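Oxidored_FMN domain-containing protein ([Pseudomonas] geniculata N1, PDB 6L6J) acts as a 6-hydroxypseudooxynicotine amine oxidase, a flavoprotein that holds FMN and a [4Fe-4S] cluster and probably oxidises its amine substrate through the flavin. Local coordinates at residues D257-S261 with Q278-I282; D262-D266 with L565-H569; F273-Q278 with V296-S301; Q179-R185 with R232-L236. All blocks are in the same frame, centred on the assembly; numbering follows the deposited sequence.

Contact 1 (D257-S261 with Q278-I282); sequences DVNVS and QEPFI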
# COMPACT_ATOMS: atom_id res chain seq x y z
N ASP A 257 -13.81 -4.64 -15.34
CA ASP A 257 -12.84 -4.56 -14.21
C ASP A 257 -13.62 -4.34 -12.90
O ASP A 257 -14.19 -3.22 -12.75
CB ASP A 257 -11.78 -3.48 -14.44
CG ASP A 257 -10.67 -3.51 -13.41
OD1 ASP A 257 -10.88 -4.08 -12.31
OD2 ASP A 257 -9.59 -2.99 -13.72
N VAL A 258 -13.68 -5.34 -12.01
CA VAL A 258 -14.67 -5.34 -10.89
C VAL A 258 -13.98 -5.54 -9.53
O VAL A 258 -13.13 -6.45 -9.37
CB VAL A 258 -15.83 -6.35 -11.10
CG1 VAL A 258 -16.75 -5.91 -12.23
CG2 VAL A 258 -15.35 -7.78 -11.28
N ASN A 259 -14.41 -4.71 -8.58
CA ASN A 259 -13.86 -4.63 -7.20
C ASN A 259 -14.95 -4.14 -6.24
O ASN A 259 -16.12 -4.03 -6.68
CB ASN A 259 -12.59 -3.77 -7.19
CG ASN A 259 -12.87 -2.29 -7.42
OD1 ASN A 259 -14.01 -1.90 -7.70
ND2 ASN A 259 -11.82 -1.48 -7.33
N VAL A 260 -14.60 -3.85 -4.98
CA VAL A 260 -15.56 -3.40 -3.93
C VAL A 260 -15.34 -1.91 -3.64
O VAL A 260 -14.17 -1.46 -3.55
CB VAL A 260 -15.44 -4.27 -2.66
CG1 VAL A 260 -15.73 -5.73 -2.97
CG2 VAL A 260 -14.08 -4.12 -1.99
N SER A 261 -16.43 -1.16 -3.49
CA SER A 261 -16.38 0.31 -3.26
C SER A 261 -15.84 0.63 -1.86
O SER A 261 -16.13 -0.10 -0.85
CB SER A 261 -17.68 1.03 -3.48
OG SER A 261 -17.47 2.45 -3.44
N GLN A 278 -12.29 -10.81 -2.20
CA GLN A 278 -13.35 -10.14 -3.02
C GLN A 278 -14.16 -11.20 -3.76
O GLN A 278 -15.23 -10.84 -4.32
CB GLN A 278 -12.77 -9.16 -4.03
CG GLN A 278 -11.85 -8.11 -3.42
CD GLN A 278 -11.84 -6.84 -4.24
OE1 GLN A 278 -12.45 -6.75 -5.30
NE2 GLN A 278 -11.14 -5.82 -3.75
N GLU A 279 -13.70 -12.45 -3.76
CA GLU A 279 -14.29 -13.51 -4.62
C GLU A 279 -15.80 -13.50 -4.42
O GLU A 279 -16.53 -13.27 -5.38
CB GLU A 279 -13.69 -14.89 -4.36
CG GLU A 279 -14.58 -16.00 -4.86
CD GLU A 279 -13.93 -17.36 -4.98
OE1 GLU A 279 -12.67 -17.45 -4.86
OE2 GLU A 279 -14.71 -18.35 -5.18
N PRO A 280 -16.32 -13.73 -3.19
CA PRO A 280 -17.77 -13.76 -2.93
C PRO A 280 -18.55 -12.60 -3.55
O PRO A 280 -19.66 -12.84 -3.90
CB PRO A 280 -17.89 -13.63 -1.40
CG PRO A 280 -16.49 -13.28 -0.94
CD PRO A 280 -15.56 -13.93 -1.94
N PHE A 281 -17.95 -11.41 -3.67
CA PHE A 281 -18.62 -10.16 -4.13
C PHE A 281 -18.67 -10.07 -5.66
O PHE A 281 -19.67 -9.49 -6.16
CB PHE A 281 -17.89 -8.93 -3.60
CG PHE A 281 -17.87 -8.79 -2.10
CD1 PHE A 281 -18.95 -8.21 -1.44
CD2 PHE A 281 -16.78 -9.22 -1.36
CE1 PHE A 281 -18.93 -8.08 -0.06
CE2 PHE A 281 -16.77 -9.09 0.03
CZ PHE A 281 -17.85 -8.52 0.67
N ILE A 282 -17.66 -10.62 -6.37
CA ILE A 282 -17.52 -10.52 -7.87
C ILE A 282 -17.82 -11.86 -8.55
O ILE A 282 -17.93 -11.85 -9.77
CB ILE A 282 -16.15 -9.94 -8.31
CG1 ILE A 282 -14.95 -10.74 -7.80
CG2 ILE A 282 -16.03 -8.48 -7.92
CD1 ILE A 282 -14.83 -12.14 -8.38
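Val258 and Val260 each place CG1 anti to the carbonyl carbon (chi1 -69° and -60°), which leaves CG2 of Val258 on Ile282, while Val260 uses both methyls, on Phe281 and on the Gln278 amide. On the helical side Ile282 turns CG2 into the same position while CG1 leads off elsewhere, and its CG2 meets Val258 CG2 at 3.5 Å. Val260 CG1 approaches the Phe281 ring obliquely, 3.8 Å from its CG, as an off-centre CH-pi contact, whereas CG2 lies 3.8 Å from Gln278 NE2. The amide of Gln278, carried on a chain extended beyond CG, lies against the strand backbone at Asn259 and Val260, with OE1 3.2 Å from Asn259 CA. Its NE2 is hydrogen-bonded to Asp266 OD1, which probably sets which way the amide is turned. Asn259 points its amide the other way, into the FMN pocket, where ND2 makes a weak bond to Asp266 OD2. Gln278 O accepts from both Phe281 N and Ile282 N. Outward valines packed under a covering helix, alternating with inward polar residues, of which Asn259 reaches the cofactor, are characteristic of a strand of the FMN-binding TIM barrel.

Contact 2 (D262-D266 with L565-H569); sequences DWAWD and LEMVH. With FMN (flavin mononucleotide), chain B.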
# COMPACT_ATOMS: atom_id res chain seq x y z
N ASP A 262 -15.12 1.74 -1.86
CA ASP A 262 -14.26 2.33 -0.80
C ASP A 262 -12.89 1.63 -0.79
O ASP A 262 -12.83 0.40 -0.69
CB ASP A 262 -14.93 2.40 0.56
CG ASP A 262 -14.35 3.51 1.42
OD1 ASP A 262 -14.36 4.68 0.98
OD2 ASP A 262 -13.83 3.19 2.52
N TRP A 263 -11.84 2.45 -0.90
CA TRP A 263 -10.42 2.05 -1.02
C TRP A 263 -10.03 1.14 0.15
O TRP A 263 -9.26 0.21 -0.07
CB TRP A 263 -9.57 3.31 -1.15
CG TRP A 263 -8.21 3.10 -1.74
CD1 TRP A 263 -7.66 1.94 -2.21
CD2 TRP A 263 -7.20 4.12 -1.93
NE1 TRP A 263 -6.38 2.15 -2.64
CE2 TRP A 263 -6.07 3.47 -2.46
CE3 TRP A 263 -7.14 5.50 -1.68
CZ2 TRP A 263 -4.90 4.17 -2.77
CZ3 TRP A 263 -5.98 6.18 -1.98
CH2 TRP A 263 -4.87 5.53 -2.51
N ALA A 264 -10.56 1.40 1.35
CA ALA A 264 -10.18 0.73 2.62
C ALA A 264 -10.63 -0.73 2.58
O ALA A 264 -10.03 -1.55 3.32
CB ALA A 264 -10.79 1.47 3.79
N TRP A 265 -11.66 -1.01 1.76
CA TRP A 265 -12.21 -2.37 1.50
C TRP A 265 -11.63 -2.99 0.21
O TRP A 265 -11.59 -4.23 0.10
CB TRP A 265 -13.73 -2.27 1.47
CG TRP A 265 -14.33 -1.68 2.70
CD1 TRP A 265 -14.66 -0.37 2.91
CD2 TRP A 265 -14.70 -2.38 3.90
NE1 TRP A 265 -15.20 -0.20 4.16
CE2 TRP A 265 -15.24 -1.43 4.78
CE3 TRP A 265 -14.60 -3.71 4.31
CZ2 TRP A 265 -15.70 -1.77 6.05
CZ3 TRP A 265 -15.05 -4.05 5.57
CH2 TRP A 265 -15.60 -3.09 6.42
N ASP A 266 -11.18 -2.16 -0.73
CA ASP A 266 -10.58 -2.60 -2.02
C ASP A 266 -9.10 -2.99 -1.81
O ASP A 266 -8.71 -4.10 -2.16
CB ASP A 266 -10.73 -1.50 -3.09
CG ASP A 266 -10.35 -1.97 -4.50
OD1 ASP A 266 -10.58 -3.15 -4.80
OD2 ASP A 266 -9.85 -1.13 -5.29
N LEU A 565 -5.23 3.09 5.26
CA LEU A 565 -6.65 2.72 5.08
C LEU A 565 -7.00 1.60 6.05
O LEU A 565 -7.67 0.64 5.63
CB LEU A 565 -6.88 2.27 3.64
CG LEU A 565 -6.43 3.24 2.56
CD1 LEU A 565 -6.46 2.55 1.19
CD2 LEU A 565 -7.29 4.48 2.57
N GLU A 566 -6.55 1.71 7.30
CA GLU A 566 -6.83 0.72 8.37
C GLU A 566 -7.66 1.35 9.49
O GLU A 566 -8.15 0.58 10.34
CB GLU A 566 -5.54 0.13 8.92
CG GLU A 566 -4.77 -0.69 7.90
CD GLU A 566 -3.45 -1.24 8.44
OE1 GLU A 566 -2.56 -0.43 8.82
OE2 GLU A 566 -3.31 -2.48 8.53
N MET A 567 -7.84 2.67 9.52
CA MET A 567 -8.51 3.33 10.68
C MET A 567 -9.88 2.68 10.91
O MET A 567 -10.12 2.19 12.02
CB MET A 567 -8.69 4.84 10.53
CG MET A 567 -8.75 5.52 11.90
SD MET A 567 -9.28 7.25 11.94
CE MET A 567 -8.13 7.95 10.76
N VAL A 568 -10.71 2.63 9.87
CA VAL A 568 -12.11 2.15 9.98
C VAL A 568 -12.12 0.68 10.45
O VAL A 568 -13.05 0.30 11.14
CB VAL A 568 -12.86 2.33 8.64
CG1 VAL A 568 -12.23 1.50 7.53
CG2 VAL A 568 -14.34 2.03 8.76
N HIS A 569 -11.12 -0.12 10.08
CA HIS A 569 -11.03 -1.56 10.44
C HIS A 569 -10.49 -1.70 11.87
O HIS A 569 -11.00 -2.59 12.58
CB HIS A 569 -10.16 -2.35 9.45
CG HIS A 569 -10.61 -2.22 8.04
ND1 HIS A 569 -11.94 -2.18 7.71
CD2 HIS A 569 -9.92 -2.05 6.90
CE1 HIS A 569 -12.06 -2.02 6.41
NE2 HIS A 569 -10.83 -1.90 5.89
N1 FMN B . -7.67 2.00 -7.99
C2 FMN B . -8.17 2.86 -8.94
O2 FMN B . -9.20 2.53 -9.52
N3 FMN B . -7.60 4.01 -9.30
C4 FMN B . -6.45 4.42 -8.73
O4 FMN B . -5.93 5.49 -9.06
C4A FMN B . -5.84 3.58 -7.67
N5 FMN B . -4.69 3.93 -7.05
C5A FMN B . -4.14 3.09 -6.14
C6 FMN B . -2.92 3.42 -5.56
C7 FMN B . -2.35 2.54 -4.65
C7M FMN B . -1.09 2.93 -4.00
C8 FMN B . -3.00 1.27 -4.33
C8M FMN B . -2.42 0.32 -3.32
C9 FMN B . -4.20 0.93 -4.90
C9A FMN B . -4.80 1.78 -5.81
N10 FMN B . -6.01 1.43 -6.44
C10 FMN B . -6.53 2.31 -7.35
C1' FMN B . -6.72 0.15 -6.15
C2' FMN B . -6.10 -1.00 -6.93
O2' FMN B . -6.35 -0.75 -8.30
C3' FMN B . -6.67 -2.33 -6.57
O3' FMN B . -8.04 -2.36 -6.94
C4' FMN B . -6.54 -2.69 -5.09
O4' FMN B . -5.22 -2.35 -4.60
C5' FMN B . -6.85 -4.16 -4.85
O5' FMN B . -5.90 -4.94 -5.56
P FMN B . -4.56 -5.48 -4.83
O1P FMN B . -5.03 -6.42 -3.74
O2P FMN B . -3.84 -6.15 -5.96
O3P FMN B . -3.86 -4.24 -4.31
O HOH W 1 -7.41 -1.97 4.60
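At the wall of the FMN pocket, to which Trp263 and Asp266 belong, Trp263, Ala264 and Trp265 of helix 263-266 meet Leu565, Val568 and His569, joining the flavin barrel to the OYE-like second alpha/beta domain. Leu565 CD1 lies over one face of Trp263, 3.5 Å from CG, as a CH-pi contact with the five-membered ring. Trp263 aims its edge at the flavin, its chi1 of -160° swinging CG away from the backbone N, and NE1 stands 3.4 Å from FMN C9. A glycine in place of Trp263 would probably leave both Leu565 CD1 and this edge of the isoalloxazine without their packing partner. Leu565, at positive phi, forms the break between helices 561-564 and 567-577, and its CB rests 4.0 Å from Ala264 CB. Beyond the break, His569 NE2 donates to Ala264 O at 2.7 Å in a nearly straight bond; the oxygen lies in the imidazole plane, but the donor approaches from above the carbonyl plane. The same ring points CE1 at the centre of the Trp265 six-membered ring, a T-shaped pair with planes at 77°. A water lies within hydrogen-bonding distance of both Ala264 O and Leu565 O. At the end of helix 263-266, Asp266 OD2 accepts a hydrogen bond from FMN O3' at 2.7 Å and another from His173.

Contact 3 (F273-Q278 with V296-S301); sequences FEEGQQ and VGRFTS. With FMN (flavin mononucleotide), chain B.
Two loops come closest at Gly276 and Gly297, whose CA atoms are 3.8 Å apart. Gly276 N donates to Gly297 O at 2.8 Å, nearly straight (167°) and on a lone pair in the carbonyl plane; the CA-H of Glu275 approaches the same oxygen. A side chain at Gly297 would run into Gly276 CA, whereas one at Gly276, whose positive phi itself favours glycine, would press on the Phe299 ring. Glu275 extends beyond CG along the other loop, and its OE1 takes Thr300 N at 3.1 Å, from above the carboxylate plane, together with a weak bond from Ser301 N. This carboxylate therefore holds the turn just ahead of helix 302-310, for which Ser301 is the N-cap. An alanine at Glu275 would take away the acceptor of those two amides and is likely to leave the turn before the helix freer to move. Arg298, bent at chi2 and chi3, presents its guanidinium edge to the first loop: NH1 forms a salt bridge with Glu274 OE1 at 3.3 Å, the two planes 71° apart, while NH2 bonds weakly to Phe273 O. Glu274 OE2 pairs in turn with Arg441. Gln278, whose NE2 is bonded to Asp266, crosses Val296 at a slant, with NE2 3.7 Å from Val296 CG2. On the cofactor side Val296 CB is 3.3 Å from FMN O5', and Arg298 N makes a weak bond to FMN O1P at 2.9 Å. A glycine-containing loop following the seventh strand and giving a backbone amide to the phosphate is typical of the FMN phosphate site in flavin-binding TIM barrels.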
# COMPACT_ATOMS: atom_id res chain seq x y z
N PHE A 273 -7.68 -8.47 5.94
CA PHE A 273 -8.08 -9.27 4.75
C PHE A 273 -6.99 -10.30 4.45
O PHE A 273 -5.91 -10.07 4.93
CB PHE A 273 -8.40 -8.31 3.60
CG PHE A 273 -9.44 -7.27 3.92
CD1 PHE A 273 -9.11 -6.15 4.67
CD2 PHE A 273 -10.75 -7.40 3.48
CE1 PHE A 273 -10.07 -5.18 4.97
CE2 PHE A 273 -11.71 -6.44 3.78
CZ PHE A 273 -11.37 -5.33 4.53
N GLU A 274 -7.31 -11.40 3.76
CA GLU A 274 -6.31 -12.29 3.09
C GLU A 274 -6.66 -12.41 1.60
O GLU A 274 -7.61 -11.73 1.16
CB GLU A 274 -6.20 -13.66 3.80
CG GLU A 274 -4.85 -14.43 3.57
CD GLU A 274 -3.51 -13.80 3.96
OE1 GLU A 274 -3.47 -12.62 4.36
OE2 GLU A 274 -2.49 -14.48 3.86
N GLU A 275 -5.88 -13.20 0.86
CA GLU A 275 -5.99 -13.36 -0.61
C GLU A 275 -7.42 -13.63 -1.07
O GLU A 275 -8.12 -14.38 -0.43
CB GLU A 275 -5.14 -14.53 -1.10
CG GLU A 275 -3.68 -14.18 -1.26
CD GLU A 275 -2.97 -15.19 -2.12
OE1 GLU A 275 -3.12 -15.14 -3.40
OE2 GLU A 275 -2.29 -16.05 -1.50
N GLY A 276 -7.78 -13.08 -2.22
CA GLY A 276 -9.04 -13.35 -2.91
C GLY A 276 -10.22 -13.22 -1.97
O GLY A 276 -11.08 -14.08 -2.04
N GLN A 277 -10.21 -12.18 -1.13
CA GLN A 277 -11.30 -11.83 -0.18
C GLN A 277 -12.51 -11.28 -0.96
O GLN A 277 -13.64 -11.32 -0.41
CB GLN A 277 -10.82 -10.84 0.90
CG GLN A 277 -10.35 -9.49 0.36
CD GLN A 277 -11.40 -8.39 0.24
OE1 GLN A 277 -12.58 -8.58 0.61
NE2 GLN A 277 -10.97 -7.23 -0.29
N GLN A 278 -12.29 -10.81 -2.20
CA GLN A 278 -13.35 -10.14 -3.02
C GLN A 278 -14.16 -11.20 -3.76
O GLN A 278 -15.23 -10.84 -4.32
CB GLN A 278 -12.77 -9.16 -4.03
CG GLN A 278 -11.85 -8.11 -3.42
CD GLN A 278 -11.84 -6.84 -4.24
OE1 GLN A 278 -12.45 -6.75 -5.30
NE2 GLN A 278 -11.14 -5.82 -3.75
N VAL A 296 -9.39 -8.46 -8.51
CA VAL A 296 -8.18 -8.31 -7.65
C VAL A 296 -8.43 -9.06 -6.34
O VAL A 296 -9.60 -9.23 -5.96
CB VAL A 296 -7.85 -6.81 -7.46
CG1 VAL A 296 -7.49 -6.14 -8.78
CG2 VAL A 296 -9.01 -6.07 -6.78
N GLY A 297 -7.36 -9.51 -5.69
CA GLY A 297 -7.46 -10.17 -4.38
C GLY A 297 -6.11 -10.27 -3.70
O GLY A 297 -5.84 -11.27 -3.05
N ARG A 298 -5.29 -9.26 -3.85
CA ARG A 298 -3.88 -9.28 -3.36
C ARG A 298 -3.24 -10.61 -3.78
O ARG A 298 -2.56 -11.24 -2.94
CB ARG A 298 -3.83 -9.07 -1.85
CG ARG A 298 -2.61 -8.29 -1.38
CD ARG A 298 -2.05 -8.77 -0.05
NE ARG A 298 -3.08 -8.80 0.97
CZ ARG A 298 -3.17 -9.72 1.93
NH1 ARG A 298 -2.25 -10.66 2.06
NH2 ARG A 298 -4.18 -9.67 2.78
N PHE A 299 -3.43 -11.01 -5.04
CA PHE A 299 -3.04 -12.34 -5.56
C PHE A 299 -1.52 -12.45 -5.54
O PHE A 299 -0.84 -11.60 -6.13
CB PHE A 299 -3.68 -12.58 -6.93
CG PHE A 299 -5.18 -12.70 -6.92
CD1 PHE A 299 -5.83 -13.63 -6.10
CD2 PHE A 299 -5.96 -11.94 -7.77
CE1 PHE A 299 -7.21 -13.76 -6.13
CE2 PHE A 299 -7.34 -12.08 -7.81
CZ PHE A 299 -7.96 -12.99 -6.99
N THR A 300 -1.00 -13.48 -4.85
CA THR A 300 0.45 -13.75 -4.63
C THR A 300 0.78 -15.22 -4.89
O THR A 300 1.90 -15.49 -5.33
CB THR A 300 0.86 -13.38 -3.20
OG1 THR A 300 0.14 -12.20 -2.84
CG2 THR A 300 2.35 -13.18 -3.08
N SER A 301 -0.13 -16.13 -4.50
CA SER A 301 -0.07 -17.60 -4.74
C SER A 301 -0.41 -17.90 -6.20
O SER A 301 -1.53 -17.65 -6.64
CB SER A 301 -0.99 -18.36 -3.82
OG SER A 301 -0.98 -19.77 -4.12
N1 FMN B . -7.67 2.00 -7.99
C2 FMN B . -8.17 2.86 -8.94
O2 FMN B . -9.20 2.53 -9.52
N3 FMN B . -7.60 4.01 -9.30
C4 FMN B . -6.45 4.42 -8.73
O4 FMN B . -5.93 5.49 -9.06
C4A FMN B . -5.84 3.58 -7.67
N5 FMN B . -4.69 3.93 -7.05
C5A FMN B . -4.14 3.09 -6.14
C6 FMN B . -2.92 3.42 -5.56
C7 FMN B . -2.35 2.54 -4.65
C7M FMN B . -1.09 2.93 -4.00
C8 FMN B . -3.00 1.27 -4.33
C8M FMN B . -2.42 0.32 -3.32
C9 FMN B . -4.20 0.93 -4.90
C9A FMN B . -4.80 1.78 -5.81
N10 FMN B . -6.01 1.43 -6.44
C10 FMN B . -6.53 2.31 -7.35
C1' FMN B . -6.72 0.15 -6.15
C2' FMN B . -6.10 -1.00 -6.93
O2' FMN B . -6.35 -0.75 -8.30
C3' FMN B . -6.67 -2.33 -6.57
O3' FMN B . -8.04 -2.36 -6.94
C4' FMN B . -6.54 -2.69 -5.09
O4' FMN B . -5.22 -2.35 -4.60
C5' FMN B . -6.85 -4.16 -4.85
O5' FMN B . -5.90 -4.94 -5.56
P FMN B . -4.56 -5.48 -4.83
O1P FMN B . -5.03 -6.42 -3.74
O2P FMN B . -3.84 -6.15 -5.96
O3P FMN B . -3.86 -4.24 -4.31

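Contact 4 (Q179-R185 with R232-L236); sequences QDFLDTR and RQTNL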
# COMPACT_ATOMS: atom_id res chain seq x y z
N GLN A 179 -20.64 6.98 -10.23
CA GLN A 179 -21.06 6.28 -8.98
C GLN A 179 -21.96 7.22 -8.17
O GLN A 179 -22.99 6.76 -7.68
CB GLN A 179 -19.86 5.80 -8.15
CG GLN A 179 -20.26 4.84 -7.04
CD GLN A 179 -19.12 4.23 -6.26
OE1 GLN A 179 -17.98 4.12 -6.72
NE2 GLN A 179 -19.45 3.80 -5.04
N ASP A 180 -21.59 8.51 -8.08
CA ASP A 180 -22.41 9.56 -7.42
C ASP A 180 -23.80 9.59 -8.07
O ASP A 180 -24.80 9.63 -7.34
CB ASP A 180 -21.73 10.93 -7.46
CG ASP A 180 -20.46 11.04 -6.62
OD1 ASP A 180 -20.25 10.15 -5.73
OD2 ASP A 180 -19.66 11.99 -6.88
N PHE A 181 -23.90 9.49 -9.39
CA PHE A 181 -25.21 9.48 -10.07
C PHE A 181 -25.97 8.19 -9.72
O PHE A 181 -27.16 8.27 -9.38
CB PHE A 181 -25.04 9.74 -11.57
CG PHE A 181 -25.14 11.19 -11.95
CD1 PHE A 181 -24.08 12.05 -11.74
CD2 PHE A 181 -26.30 11.70 -12.53
CE1 PHE A 181 -24.16 13.38 -12.12
CE2 PHE A 181 -26.39 13.03 -12.89
CZ PHE A 181 -25.32 13.87 -12.69
N LEU A 182 -25.29 7.04 -9.74
CA LEU A 182 -25.86 5.72 -9.34
C LEU A 182 -26.46 5.72 -7.93
O LEU A 182 -27.45 5.01 -7.71
CB LEU A 182 -24.74 4.68 -9.36
CG LEU A 182 -24.72 3.74 -10.54
CD1 LEU A 182 -23.69 2.66 -10.27
CD2 LEU A 182 -26.11 3.17 -10.80
N ASP A 183 -25.78 6.37 -6.98
CA ASP A 183 -25.98 6.22 -5.51
C ASP A 183 -27.17 7.08 -5.07
O ASP A 183 -27.07 8.33 -5.17
CB ASP A 183 -24.70 6.63 -4.76
CG ASP A 183 -24.65 6.20 -3.30
OD1 ASP A 183 -25.74 5.93 -2.74
OD2 ASP A 183 -23.52 6.12 -2.74
N THR A 184 -28.25 6.44 -4.59
CA THR A 184 -29.46 7.14 -4.05
C THR A 184 -29.10 7.98 -2.83
O THR A 184 -29.85 8.92 -2.56
CB THR A 184 -30.60 6.20 -3.67
OG1 THR A 184 -30.06 5.15 -2.87
CG2 THR A 184 -31.30 5.64 -4.88
N ARG A 185 -28.02 7.65 -2.13
CA ARG A 185 -27.53 8.47 -0.98
C ARG A 185 -26.96 9.81 -1.46
O ARG A 185 -26.92 10.73 -0.65
CB ARG A 185 -26.49 7.71 -0.16
CG ARG A 185 -27.06 7.15 1.14
CD ARG A 185 -26.04 6.22 1.74
NE ARG A 185 -26.38 5.49 2.95
CZ ARG A 185 -26.61 6.05 4.14
NH1 ARG A 185 -26.88 5.28 5.18
NH2 ARG A 185 -26.62 7.36 4.27
N ARG A 232 -20.87 2.31 3.73
CA ARG A 232 -22.18 2.46 4.44
C ARG A 232 -23.25 1.73 3.62
O ARG A 232 -22.98 1.47 2.44
CB ARG A 232 -22.52 3.95 4.62
CG ARG A 232 -22.03 4.86 3.50
CD ARG A 232 -22.96 6.00 3.18
NE ARG A 232 -22.88 7.11 4.13
CZ ARG A 232 -23.27 8.37 3.88
NH1 ARG A 232 -23.79 8.72 2.71
NH2 ARG A 232 -23.14 9.30 4.82
N GLN A 233 -24.40 1.42 4.22
CA GLN A 233 -25.53 0.73 3.52
C GLN A 233 -26.22 1.73 2.59
O GLN A 233 -27.33 2.19 2.94
CB GLN A 233 -26.49 0.10 4.54
CG GLN A 233 -25.78 -0.70 5.63
CD GLN A 233 -26.53 -1.94 6.07
OE1 GLN A 233 -27.65 -2.20 5.64
NE2 GLN A 233 -25.90 -2.72 6.92
N THR A 234 -25.58 2.05 1.46
CA THR A 234 -26.06 2.97 0.38
C THR A 234 -27.01 2.22 -0.58
O THR A 234 -27.65 2.91 -1.42
CB THR A 234 -24.90 3.65 -0.39
OG1 THR A 234 -24.11 2.66 -1.04
CG2 THR A 234 -23.95 4.48 0.45
N ASN A 235 -27.10 0.88 -0.48
CA ASN A 235 -27.95 -0.04 -1.30
C ASN A 235 -27.34 -0.28 -2.69
O ASN A 235 -28.03 -0.89 -3.55
CB ASN A 235 -29.40 0.45 -1.41
CG ASN A 235 -30.16 0.35 -0.10
OD1 ASN A 235 -29.76 -0.39 0.80
ND2 ASN A 235 -31.25 1.08 0.01
N LEU A 236 -26.10 0.16 -2.92
CA LEU A 236 -25.26 -0.24 -4.08
C LEU A 236 -24.57 -1.55 -3.71
O LEU A 236 -23.38 -1.51 -3.34
CB LEU A 236 -24.21 0.84 -4.39
CG LEU A 236 -24.73 2.21 -4.83
CD1 LEU A 236 -23.57 3.21 -4.95
CD2 LEU A 236 -25.51 2.14 -6.13
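Packing centres on Leu236: CD2 meets Leu182 CB, at the end of helix 177-182, at 4.2 Å, and CD1 lies 3.6 Å from CG of Asp183 just beyond it. Among the polar contacts, Asp183 OD1 accepts from Arg185 N at 2.9 Å, an Asx turn internal to 179-185 that shapes the chain as it leaves the helix. Thr234, whose position is uncertain because it is poorly ordered, crosses the Asp183 side chain at about a right angle. The contact joins the segments that follow the fourth and fifth strands of the TIM barrel, 166-171 and 220-229, and Gln179 places it within the barrel rim through its bonds to Asn174 and Ser261. The one hydrogen bond between the segments is weak: Arg185, extended from CG to NE (chi2 170°, chi3 -177°), spans the gap to the loop and brings NE within 3.4 Å of Gln233 O. Gln233 is the centre of an inverse gamma turn closed by Thr234 N and Arg232 O, 2.8 Å apart. The charged contact involves the two exposed arginines. Arg185 NH2 sits over the centre of the Arg232 guanidinium, the planes 36° apart, while Arg232 CD covers one face of the Arg185 group. Arg185 NH2 and Arg232 NH1 are 3.5 Å apart, a like-charge approach that Asp183, its OD2 6.0 Å from Arg232 NH1, may partly offset.

In the fold
From the N terminus, contact 4 closes first, tying the end of helix 177-182 to the loop after strand 220-229, in series with the other three. Contact 1 then opens on strand 255-261 and closes on helix 279-282. Contacts 2 and 3 both cross it, opening at 262-266 and 273-278. Contact 3, sharing Gln278 with contact 1, closes at 296-301, just past strand 293-296, and is nested within the loop of almost 300 residues that contact 2 closes at 565-569. Thus contacts 1, 3 and 4 tie parts of the barrel together, whereas contact 2 joins the barrel to the second alpha/beta domain. A Ser261-Gln179 bond links contact 1 to contact 4.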